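Local coordinates for elongation factor G (Thermus thermophilus, PDB 2DY1), which binds GTP together with magnesium and is probably a GTPase serving as an elongation factor in protein synthesis, at residues A[130-135]-A[262-267]; A[144-149]-A[156-161]. All coordinates share one frame; numbering follows the deposited sequence.

Contact 1: residues A[130-135]-A[262-267]. With GTP (guanosine-5'-triphosphate), chain C.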
ATOM      1  N   MET A 130      10.061   9.004  16.764  1.00 11.22           N
ATOM      2  CA  MET A 130      10.339   8.636  18.157  1.00 11.02           C
ATOM      3  C   MET A 130      10.041   7.137  18.176  1.00 14.42           C
ATOM      4  O   MET A 130       9.202   6.678  17.416  1.00 14.60           O
ATOM      5  CB  MET A 130       9.392   9.388  19.113  1.00 16.07           C
ATOM      6  CG  MET A 130       9.225   8.819  20.503  1.00 27.07           C
ATOM      7  SD  MET A 130       7.949   9.801  21.393  1.00 25.91           S
ATOM      8  CE  MET A 130       8.885  11.299  21.571  1.00 25.82           C
ATOM      9  N   VAL A 131      10.758   6.380  19.001  1.00 10.64           N
ATOM     10  CA  VAL A 131      10.545   4.934  19.108  1.00 11.16           C
ATOM     11  C   VAL A 131       9.959   4.629  20.464  1.00  9.50           C
ATOM     12  O   VAL A 131      10.353   5.243  21.455  1.00 12.48           O
ATOM     13  CB  VAL A 131      11.900   4.171  19.045  1.00 10.47           C
ATOM     14  CG1 VAL A 131      11.710   2.682  19.376  1.00 10.88           C
ATOM     15  CG2 VAL A 131      12.521   4.322  17.659  1.00 14.49           C
ATOM     16  N   VAL A 132       9.009   3.696  20.523  1.00  7.66           N
ATOM     17  CA  VAL A 132       8.497   3.249  21.818  1.00  9.73           C
ATOM     18  C   VAL A 132       8.716   1.737  21.855  1.00  9.45           C
ATOM     19  O   VAL A 132       8.278   1.006  20.970  1.00 10.48           O
ATOM     20  CB  VAL A 132       6.990   3.636  22.080  1.00 10.65           C
ATOM     21  CG1 VAL A 132       6.074   3.141  20.984  1.00 10.50           C
ATOM     22  CG2 VAL A 132       6.561   3.087  23.445  1.00 11.22           C
ATOM     23  N   VAL A 133       9.449   1.282  22.869  1.00  8.35           N
ATOM     24  CA  VAL A 133       9.760  -0.138  23.013  1.00  8.68           C
ATOM     25  C   VAL A 133       8.730  -0.804  23.895  1.00  8.64           C
ATOM     26  O   VAL A 133       8.550  -0.449  25.071  1.00  9.34           O
ATOM     27  CB  VAL A 133      11.157  -0.323  23.622  1.00 10.26           C
ATOM     28  CG1 VAL A 133      11.421  -1.825  23.836  1.00 12.47           C
ATOM     29  CG2 VAL A 133      12.204   0.293  22.695  1.00 11.24           C
ATOM     30  N   THR A 134       8.050  -1.775  23.293  1.00  9.90           N
ATOM     31  CA  THR A 134       6.993  -2.537  23.953  1.00  9.45           C
ATOM     32  C   THR A 134       7.431  -3.960  24.267  1.00 10.33           C
ATOM     33  O   THR A 134       8.505  -4.388  23.872  1.00 12.15           O
ATOM     34  CB  THR A 134       5.797  -2.669  23.023  1.00 11.22           C
ATOM     35  OG1 THR A 134       6.232  -3.337  21.822  1.00 13.44           O
ATOM     36  CG2 THR A 134       5.232  -1.277  22.678  1.00 12.32           C
ATOM     37  N   LYS A 135       6.565  -4.677  24.980  1.00 13.90           N
ATOM     38  CA  LYS A 135       6.784  -6.090  25.296  1.00 16.08           C
ATOM     39  C   LYS A 135       8.062  -6.480  26.038  1.00 15.30           C
ATOM     40  O   LYS A 135       8.486  -7.643  25.979  1.00 17.38           O
ATOM     41  CB  LYS A 135       6.685  -6.911  23.997  1.00 16.50           C
ATOM     42  CG  LYS A 135       5.341  -6.768  23.289  1.00 13.77           C
ATOM     43  CD  LYS A 135       5.222  -7.764  22.116  1.00 16.28           C
ATOM     44  CE  LYS A 135       3.804  -7.812  21.544  1.00 28.99           C
ATOM     45  NZ  LYS A 135       3.613  -8.922  20.536  1.00 19.27           N
ATOM     46  N   LEU A 262       1.352   7.278  30.629  1.00 13.39           N
ATOM     47  CA  LEU A 262       1.214   8.733  30.662  1.00 13.01           C
ATOM     48  C   LEU A 262       2.582   9.390  30.435  1.00 14.19           C
ATOM     49  O   LEU A 262       2.658  10.441  29.819  1.00 11.62           O
ATOM     50  CB  LEU A 262       0.518   9.195  31.952  1.00 11.00           C
ATOM     51  CG  LEU A 262      -0.972   8.755  31.975  1.00 13.56           C
ATOM     52  CD1 LEU A 262      -1.649   9.184  33.278  1.00 15.03           C
ATOM     53  CD2 LEU A 262      -1.715   9.364  30.764  1.00 13.23           C
ATOM     54  N   PRO A 263       3.674   8.794  30.942  1.00 11.00           N
ATOM     55  CA  PRO A 263       4.983   9.419  30.680  1.00 12.60           C
ATOM     56  C   PRO A 263       5.254   9.478  29.152  1.00 13.50           C
ATOM     57  O   PRO A 263       5.896  10.413  28.659  1.00 14.13           O
ATOM     58  CB  PRO A 263       5.954   8.489  31.395  1.00 14.25           C
ATOM     59  CG  PRO A 263       5.171   8.107  32.615  1.00 14.34           C
ATOM     60  CD  PRO A 263       3.773   7.830  32.055  1.00 15.60           C
ATOM     61  N   LEU A 264       4.777   8.477  28.406  1.00 10.62           N
ATOM     62  CA  LEU A 264       4.954   8.469  26.947  1.00 10.74           C
ATOM     63  C   LEU A 264       4.172   9.639  26.345  1.00 10.85           C
ATOM     64  O   LEU A 264       4.649  10.316  25.432  1.00 11.44           O
ATOM     65  CB  LEU A 264       4.443   7.150  26.340  1.00  9.93           C
ATOM     66  CG  LEU A 264       4.331   7.110  24.815  1.00 11.87           C
ATOM     67  CD1 LEU A 264       5.719   7.219  24.207  1.00 15.35           C
ATOM     68  CD2 LEU A 264       3.673   5.808  24.370  1.00 13.16           C
ATOM     69  N   LEU A 265       2.964   9.873  26.848  1.00 11.72           N
ATOM     70  CA  LEU A 265       2.161  10.970  26.336  1.00  9.83           C
ATOM     71  C   LEU A 265       2.843  12.320  26.609  1.00 12.17           C
ATOM     72  O   LEU A 265       2.871  13.200  25.739  1.00 12.52           O
ATOM     73  CB  LEU A 265       0.767  10.913  26.959  1.00 11.03           C
ATOM     74  CG  LEU A 265      -0.295  11.862  26.392  1.00 14.55           C
ATOM     75  CD1 LEU A 265      -0.402  11.713  24.879  1.00 16.55           C
ATOM     76  CD2 LEU A 265      -1.634  11.530  27.067  1.00 15.56           C
ATOM     77  N   GLU A 266       3.405  12.465  27.804  1.00 11.93           N
ATOM     78  CA  GLU A 266       4.100  13.698  28.163  1.00 11.78           C
ATOM     79  C   GLU A 266       5.319  13.872  27.255  1.00 14.85           C
ATOM     80  O   GLU A 266       5.621  14.985  26.800  1.00 14.01           O
ATOM     81  CB  GLU A 266       4.510  13.654  29.638  1.00 14.20           C
ATOM     82  CG  GLU A 266       3.301  13.636  30.583  1.00 17.98           C
ATOM     83  CD  GLU A 266       3.673  13.451  32.051  1.00 33.18           C
ATOM     84  OE1 GLU A 266       4.569  12.634  32.343  1.00 31.76           O
ATOM     85  OE2 GLU A 266       3.057  14.112  32.917  1.00 42.05           O
ATOM     86  N   LEU A 267       6.022  12.776  26.976  1.00 11.53           N
ATOM     87  CA  LEU A 267       7.185  12.845  26.095  1.00 12.33           C
ATOM     88  C   LEU A 267       6.778  13.223  24.667  1.00 15.54           C
ATOM     89  O   LEU A 267       7.511  13.930  23.983  1.00 12.53           O
ATOM     90  CB  LEU A 267       7.952  11.515  26.119  1.00 12.14           C
ATOM     91  CG  LEU A 267       9.191  11.395  25.236  1.00 12.31           C
ATOM     92  CD1 LEU A 267      10.241  12.421  25.661  1.00 14.91           C
ATOM     93  CD2 LEU A 267       9.757   9.983  25.357  1.00 13.97           C
TER
HETATM   94  PG  GTP C 700      -1.190  -4.809  14.374  1.00 10.86           P
HETATM   95  O1G GTP C 700      -1.711  -6.233  13.842  1.00 13.18           O
HETATM   96  O2G GTP C 700      -2.420  -3.780  14.415  1.00 10.80           O
HETATM   97  O3G GTP C 700      -0.045  -4.284  13.596  1.00 14.90           O
HETATM   98  O3B GTP C 700      -0.784  -5.146  15.896  1.00  9.77           O
HETATM   99  PB  GTP C 700      -0.540  -4.053  17.044  1.00 11.27           P
HETATM  100  O1B GTP C 700       0.800  -3.451  16.849  1.00 11.91           O
HETATM  101  O2B GTP C 700      -1.702  -3.136  17.116  1.00  8.00           O
HETATM  102  O3A GTP C 700      -0.411  -4.980  18.347  1.00 13.85           O
HETATM  103  PA  GTP C 700      -1.630  -5.325  19.330  1.00 14.91           P
HETATM  104  O1A GTP C 700      -1.890  -4.158  20.203  1.00 14.79           O
HETATM  105  O2A GTP C 700      -2.748  -5.876  18.530  1.00 15.16           O
HETATM  106  O5' GTP C 700      -1.015  -6.486  20.255  1.00 13.65           O
HETATM  107  C5' GTP C 700      -0.835  -7.786  19.691  1.00 14.65           C
HETATM  108  C4' GTP C 700      -0.603  -8.807  20.803  1.00 19.65           C
HETATM  109  O4' GTP C 700       0.478  -8.302  21.603  1.00 15.10           O
HETATM  110  C3' GTP C 700      -1.829  -8.869  21.718  1.00 20.18           C
HETATM  111  O3' GTP C 700      -1.939 -10.186  22.264  1.00 24.77           O
HETATM  112  C2' GTP C 700      -1.477  -7.868  22.818  1.00 19.94           C
HETATM  113  O2' GTP C 700      -2.131  -8.249  24.032  1.00 21.94           O
HETATM  114  C1' GTP C 700       0.013  -8.177  22.956  1.00 11.76           C
HETATM  115  N9  GTP C 700       0.768  -7.099  23.631  1.00 14.53           N
HETATM  116  C8  GTP C 700       0.781  -5.813  23.283  1.00 13.98           C
HETATM  117  N7  GTP C 700       1.673  -5.158  24.023  1.00 14.05           N
HETATM  118  C5  GTP C 700       2.232  -6.031  24.857  1.00 13.10           C
HETATM  119  C6  GTP C 700       3.207  -5.927  25.843  1.00 18.90           C
HETATM  120  O6  GTP C 700       3.788  -4.867  26.071  1.00 16.27           O
HETATM  121  N1  GTP C 700       3.554  -7.077  26.564  1.00 16.72           N
HETATM  122  C2  GTP C 700       2.926  -8.296  26.281  1.00 20.68           C
HETATM  123  N2  GTP C 700       3.254  -9.391  26.961  1.00 19.77           N
HETATM  124  N3  GTP C 700       1.993  -8.358  25.318  1.00 17.96           N
HETATM  125  C4  GTP C 700       1.647  -7.269  24.616  1.00 16.38           C

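Contact 2: residues A[144-149]-A[156-161]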
ATOM      1  N   ALA A 144      20.932  -4.303  24.530  1.00 12.57           N
ATOM      2  CA  ALA A 144      21.369  -4.788  23.232  1.00 14.37           C
ATOM      3  C   ALA A 144      20.441  -4.179  22.175  1.00 14.33           C
ATOM      4  O   ALA A 144      20.875  -3.871  21.068  1.00 14.91           O
ATOM      5  CB  ALA A 144      21.310  -6.318  23.183  1.00 14.08           C
ATOM      6  N   LEU A 145      19.162  -4.013  22.520  1.00 13.29           N
ATOM      7  CA  LEU A 145      18.206  -3.421  21.585  1.00 12.81           C
ATOM      8  C   LEU A 145      18.617  -1.988  21.278  1.00 12.85           C
ATOM      9  O   LEU A 145      18.602  -1.589  20.124  1.00 13.39           O
ATOM     10  CB  LEU A 145      16.789  -3.454  22.168  1.00 12.75           C
ATOM     11  CG  LEU A 145      15.746  -2.724  21.310  1.00 15.72           C
ATOM     12  CD1 LEU A 145      15.630  -3.363  19.931  1.00 16.47           C
ATOM     13  CD2 LEU A 145      14.406  -2.769  22.021  1.00 16.32           C
ATOM     14  N   LEU A 146      19.012  -1.219  22.291  1.00 12.00           N
ATOM     15  CA  LEU A 146      19.457   0.154  22.021  1.00 13.66           C
ATOM     16  C   LEU A 146      20.642   0.154  21.042  1.00 15.47           C
ATOM     17  O   LEU A 146      20.709   0.994  20.141  1.00 15.99           O
ATOM     18  CB  LEU A 146      19.863   0.864  23.311  1.00 13.31           C
ATOM     19  CG  LEU A 146      18.756   1.216  24.303  1.00 13.38           C
ATOM     20  CD1 LEU A 146      19.352   1.997  25.479  1.00 14.41           C
ATOM     21  CD2 LEU A 146      17.702   2.069  23.590  1.00 13.91           C
ATOM     22  N   GLU A 147      21.585  -0.777  21.215  1.00 14.23           N
ATOM     23  CA  GLU A 147      22.723  -0.832  20.296  1.00 16.28           C
ATOM     24  C   GLU A 147      22.251  -1.172  18.884  1.00 16.59           C
ATOM     25  O   GLU A 147      22.735  -0.618  17.895  1.00 17.67           O
ATOM     26  CB  GLU A 147      23.748  -1.871  20.756  1.00 18.90           C
ATOM     27  CG  GLU A 147      24.379  -1.552  22.097  1.00 28.22           C
ATOM     28  CD  GLU A 147      25.538  -2.477  22.428  1.00 50.69           C
ATOM     29  OE1 GLU A 147      25.964  -2.501  23.605  1.00 60.59           O
ATOM     30  OE2 GLU A 147      26.032  -3.170  21.510  1.00 60.75           O
ATOM     31  N   ASP A 148      21.298  -2.088  18.786  1.00 15.21           N
ATOM     32  CA  ASP A 148      20.777  -2.483  17.488  1.00 14.04           C
ATOM     33  C   ASP A 148      20.032  -1.320  16.840  1.00 16.27           C
ATOM     34  O   ASP A 148      20.109  -1.129  15.634  1.00 18.24           O
ATOM     35  CB  ASP A 148      19.830  -3.675  17.616  1.00 17.22           C
ATOM     36  CG  ASP A 148      20.540  -4.959  18.015  1.00 20.67           C
ATOM     37  OD1 ASP A 148      21.794  -5.013  17.962  1.00 21.66           O
ATOM     38  OD2 ASP A 148      19.821  -5.920  18.364  1.00 21.99           O
ATOM     39  N   LEU A 149      19.296  -0.561  17.647  1.00 13.68           N
ATOM     40  CA  LEU A 149      18.562   0.589  17.122  1.00 13.54           C
ATOM     41  C   LEU A 149      19.552   1.629  16.605  1.00 16.48           C
ATOM     42  O   LEU A 149      19.336   2.229  15.557  1.00 17.72           O
ATOM     43  CB  LEU A 149      17.683   1.207  18.200  1.00 13.44           C
ATOM     44  CG  LEU A 149      16.472   0.364  18.594  1.00 16.48           C
ATOM     45  CD1 LEU A 149      15.764   1.005  19.775  1.00 15.66           C
ATOM     46  CD2 LEU A 149      15.524   0.243  17.400  1.00 17.38           C
ATOM     47  N   ILE A 156      19.707   7.691  17.712  1.00 16.52           N
ATOM     48  CA  ILE A 156      18.679   7.484  18.723  1.00 19.20           C
ATOM     49  C   ILE A 156      19.091   8.194  20.008  1.00 18.35           C
ATOM     50  O   ILE A 156      20.276   8.484  20.236  1.00 21.09           O
ATOM     51  CB  ILE A 156      18.431   5.985  19.013  1.00 18.62           C
ATOM     52  CG1 ILE A 156      19.738   5.294  19.413  1.00 25.52           C
ATOM     53  CG2 ILE A 156      17.820   5.335  17.794  1.00 19.63           C
ATOM     54  CD1 ILE A 156      19.610   4.395  20.618  1.00 21.37           C
ATOM     55  N   LEU A 157      18.112   8.481  20.854  1.00 12.23           N
ATOM     56  CA  LEU A 157      18.374   9.185  22.096  1.00 14.62           C
ATOM     57  C   LEU A 157      17.579   8.491  23.201  1.00 15.51           C
ATOM     58  O   LEU A 157      16.377   8.692  23.333  1.00 14.80           O
ATOM     59  CB  LEU A 157      17.926  10.641  21.963  1.00 18.89           C
ATOM     60  CG  LEU A 157      18.356  11.579  23.090  1.00 24.01           C
ATOM     61  CD1 LEU A 157      19.813  11.981  22.883  1.00 17.67           C
ATOM     62  CD2 LEU A 157      17.486  12.805  23.095  1.00 24.07           C
ATOM     63  N   PRO A 158      18.246   7.663  24.012  1.00 14.75           N
ATOM     64  CA  PRO A 158      17.521   6.971  25.088  1.00 13.63           C
ATOM     65  C   PRO A 158      16.971   7.916  26.146  1.00 15.15           C
ATOM     66  O   PRO A 158      17.717   8.635  26.792  1.00 23.18           O
ATOM     67  CB  PRO A 158      18.574   6.023  25.676  1.00 16.69           C
ATOM     68  CG  PRO A 158      19.547   5.826  24.527  1.00 21.40           C
ATOM     69  CD  PRO A 158      19.640   7.207  23.922  1.00 17.31           C
ATOM     70  N   ILE A 159      15.660   7.922  26.319  1.00 13.35           N
ATOM     71  CA  ILE A 159      15.027   8.750  27.332  1.00 13.92           C
ATOM     72  C   ILE A 159      14.834   7.900  28.576  1.00 14.92           C
ATOM     73  O   ILE A 159      15.014   8.363  29.703  1.00 14.54           O
ATOM     74  CB  ILE A 159      13.625   9.244  26.866  1.00 14.65           C
ATOM     75  CG1 ILE A 159      13.766  10.087  25.595  1.00 20.09           C
ATOM     76  CG2 ILE A 159      12.917   9.990  27.991  1.00 17.59           C
ATOM     77  CD1 ILE A 159      14.730  11.249  25.724  1.00 20.13           C
ATOM     78  N   ASP A 160      14.464   6.640  28.360  1.00 12.07           N
ATOM     79  CA  ASP A 160      14.185   5.731  29.466  1.00 12.16           C
ATOM     80  C   ASP A 160      15.088   4.518  29.444  1.00 10.10           C
ATOM     81  O   ASP A 160      15.526   4.079  28.374  1.00 12.23           O
ATOM     82  CB  ASP A 160      12.770   5.137  29.345  1.00 13.92           C
ATOM     83  CG  ASP A 160      11.681   6.177  29.363  1.00 16.58           C
ATOM     84  OD1 ASP A 160      11.712   7.032  30.273  1.00 18.58           O
ATOM     85  OD2 ASP A 160      10.779   6.117  28.483  1.00 12.67           O
ATOM     86  N   LEU A 161      15.317   3.987  30.643  1.00 13.18           N
ATOM     87  CA  LEU A 161      16.011   2.714  30.832  1.00 11.70           C
ATOM     88  C   LEU A 161      15.023   1.920  31.705  1.00 11.19           C
ATOM     89  O   LEU A 161      14.200   2.485  32.412  1.00 12.29           O
ATOM     90  CB  LEU A 161      17.346   2.884  31.549  1.00 11.97           C
ATOM     91  CG  LEU A 161      18.405   3.618  30.734  1.00 13.26           C
ATOM     92  CD1 LEU A 161      19.659   3.732  31.603  1.00 15.81           C
ATOM     93  CD2 LEU A 161      18.715   2.907  29.423  1.00 14.92           C
TER

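Contact 1: residues A[130-135]-A[262-267]
Met130 and Leu267 meet at the methionine's methyl, CE, which lies 3.7 Å from CG of Leu267. The thioether chain leaves the strand extended and then bends at its last torsion (chi3 -70°), which turns CE against the leucine; a flexible, unbranched residue suits that reach. Two residues on, on the same face, Val132 offers CG2 to CD2 of Leu264 at 4.1 Å, the two side chains running nearly at right angles. Compact, branched valine fits here because strand and helix are closest in this part of the contact.

At the strand's end the chain reaches GTP. Lys135 N donates to O6 of the guanine at 3.0 Å, a bent bond (137°) from above the base plane. The extended lysine chain then lies over one face of the base, with CG 3.4 Å from C6, and NZ makes a weak bond to the ribose O4' besides one to Gly19 O. With an alanine here, that face of the guanine would probably lose most of its hydrocarbon cover, from CG outward, and Gly19 O its ammonium partner.

In the second shell, Thr134 OG1 bonds to Ser20 O, tying the strand end to the phosphate-binding loop. Strand 129-134 runs between parallel strands 100-106 and 248-252, and helix 261-271 packs antiparallel across their face beside helix 22-32, whose Leu25 touches both Val132 and Leu264.

Contact 2: residues A[144-149]-A[156-161]
Leu146 carries most of the apolar contact, dividing its two methyls between the partners across from it. CD1 lies 4.0 Å from CG of Pro158 and 4.1 Å from CD2 of Leu161, touching a ring carbon on one strand section and a methyl on the next. The Leu146 and Leu161 side chains cross at about a right angle, meeting methyl to methyl. The other methyl, CD2, faces CD1 of Ile156 at 4.2 Å. Leucine suits this place because its forked end can serve several neighbours at once, while proline gives a rigid hydrocarbon surface with no backbone N-H to be satisfied under the helix. One helical turn on, Leu149 uses its CB, 4.2 Å from CG2 of Ile156.

A second kind of contact sets methyl groups against helix carbonyls. CD1 of Ile156 sits 3.6 Å from Leu146 O. The branch leading to it lies between the backbone N and carbonyl carbon (chi1 56°), and the next torsion is well off a staggered value (chi2 134°), which suggests mild strain where the methyl is pressed against the helix.

Polar bonds frame this core without crossing it. Tyr142 OH donates to Asp160 O, joining the start of the helix to the strand, and Asp160 OD2 accepts from Leu252 N on the adjacent strand 248-252, giving this oxygen of a buried carboxylate a partner.

Phe204 of helix 198-213 touches both Leu146 and Leu161. Strand 129-134, helix 142-153 and strand 156-165 form a beta-alpha-beta crossover that skips over strand 248-252, the outermost strand of the usual GTPase core on this side; strand 156-165 extends the parallel part of the sheet and leads into antiparallel strands, consistent with the insertion in the G domain of EF-G.

How the contacts relate
Contact 1 and contact 2 lie on opposite faces of one sheet, their centres 13 Å apart. Successive residues of strand 129-134 serve the two sides: Val132 faces helix 261-271, whereas CG1 of Val133 touches CD2 of Leu145 on helix 142-153 at 3.6 Å. A second bridge joins Leu267 CD2 to Ile159 CG1 at 4.0 Å, so helix 261-271 also reaches strand 156-165. Contact 1 leads directly into the nucleotide pocket through Lys135, and its Val132 side chain is about 7 Å from that of Lys22. Contact 2 stands further back, the side chains of Leu149 and Ser20 being about 11 Å apart.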